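Histidine kinase (PDB 6NB0) probably catalyses the ATP-dependent phosphorylation of a protein histidine, as a sensor kinase of a phosphorelay. Local coordinates at residues A[132-135]-A[136-139]. Residues are numbered along the deposited sequence; the frame is centred on the assembly and turned at random.
Sequences PFAL and RPLL
Leu-138 reaches back from the first turn of a helix to the aromatic ring of Phe-133, and its side chain can be followed atom by atom. Leu-138 CB, already directed toward the strand, lies 3.3 Å from Leu-135 O and, more loosely, near Ala-134 O. CG runs on past the ring, and the second torsion (chi2 58°) swings CD2 back while CD1 points away. Leu-138 CD2 thus meets Phe-133 CE1 at 3.5 Å, approaching the ring obliquely. Phe-133 holds its CG between its own N and carbonyl carbon (chi1 67°), which brings the ring round to that methyl. The junction exemplifies how a strand passes into a helix without a linker while side chains five residues apart meet: strand 131-134, paired antiparallel with strand 168-171, runs directly into helix 135-154, probably within the catalytic and ATP-binding domain. Helix 173-189 packs over both residues, Arg-173 touching each, Leu-176 the ring and Ala-177 the leucine. Closer to the bend, Ala-134 CB presses tightly on Pro-137 CD at 3.5 Å. Proline's missing N-H costs little in this first turn, where no helical carbonyl lies four residues back. Leu-139 N donates to Leu-135 O (3.0 Å, 161°), an i to i+4 bond.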
# COMPACT_ATOMS: atom_id res chain seq x y z
N PRO A 132 -19.67 16.14 0.17
CA PRO A 132 -19.77 16.88 -1.10
C PRO A 132 -18.49 17.64 -1.39
O PRO A 132 -17.88 18.22 -0.49
CB PRO A 132 -20.96 17.83 -0.88
CG PRO A 132 -21.19 17.88 0.57
CD PRO A 132 -20.62 16.61 1.19
N PHE A 133 -18.09 17.65 -2.66
CA PHE A 133 -16.91 18.40 -3.07
C PHE A 133 -17.09 18.82 -4.52
O PHE A 133 -17.87 18.23 -5.27
CB PHE A 133 -15.61 17.57 -2.93
CG PHE A 133 -15.54 16.41 -3.88
CD1 PHE A 133 -14.97 16.55 -5.14
CD2 PHE A 133 -16.10 15.18 -3.53
CE1 PHE A 133 -14.94 15.50 -6.03
CE2 PHE A 133 -16.07 14.11 -4.43
CZ PHE A 133 -15.49 14.26 -5.67
N ALA A 134 -16.31 19.82 -4.91
CA ALA A 134 -16.33 20.35 -6.27
C ALA A 134 -15.54 19.45 -7.22
O ALA A 134 -14.36 19.16 -7.01
CB ALA A 134 -15.79 21.78 -6.27
N LEU A 135 -16.21 19.02 -8.30
CA LEU A 135 -15.60 18.10 -9.26
C LEU A 135 -14.49 18.76 -10.06
O LEU A 135 -13.45 18.14 -10.32
CB LEU A 135 -16.68 17.55 -10.21
CG LEU A 135 -17.50 16.40 -9.62
CD1 LEU A 135 -18.78 16.13 -10.46
CD2 LEU A 135 -16.62 15.14 -9.55
N ARG A 136 -14.70 20.00 -10.50
CA ARG A 136 -13.71 20.57 -11.42
C ARG A 136 -12.34 20.81 -10.77
O ARG A 136 -11.31 20.50 -11.39
CB ARG A 136 -14.24 21.86 -12.04
CG ARG A 136 -13.22 22.59 -12.91
CD ARG A 136 -12.77 21.71 -14.07
NE ARG A 136 -11.85 22.39 -14.98
CZ ARG A 136 -12.23 23.16 -16.00
NH1 ARG A 136 -13.53 23.36 -16.24
NH2 ARG A 136 -11.32 23.72 -16.79
N PRO A 137 -12.25 21.35 -9.54
CA PRO A 137 -10.93 21.43 -8.90
C PRO A 137 -10.29 20.07 -8.71
O PRO A 137 -9.06 19.95 -8.76
CB PRO A 137 -11.21 22.12 -7.56
CG PRO A 137 -12.49 22.93 -7.81
CD PRO A 137 -13.29 22.00 -8.70
N LEU A 138 -11.09 19.01 -8.52
CA LEU A 138 -10.49 17.68 -8.46
C LEU A 138 -9.85 17.27 -9.78
O LEU A 138 -8.74 16.71 -9.81
CB LEU A 138 -11.54 16.65 -8.02
CG LEU A 138 -10.98 15.22 -8.02
CD1 LEU A 138 -9.77 15.10 -7.09
CD2 LEU A 138 -12.07 14.21 -7.63
N LEU A 139 -10.53 17.53 -10.90
CA LEU A 139 -9.96 17.26 -12.21
C LEU A 139 -8.67 18.05 -12.43
O LEU A 139 -7.69 17.51 -12.96
CB LEU A 139 -10.99 17.59 -13.30
CG LEU A 139 -12.25 16.72 -13.24
CD1 LEU A 139 -13.35 17.28 -14.14
CD2 LEU A 139 -11.96 15.25 -13.60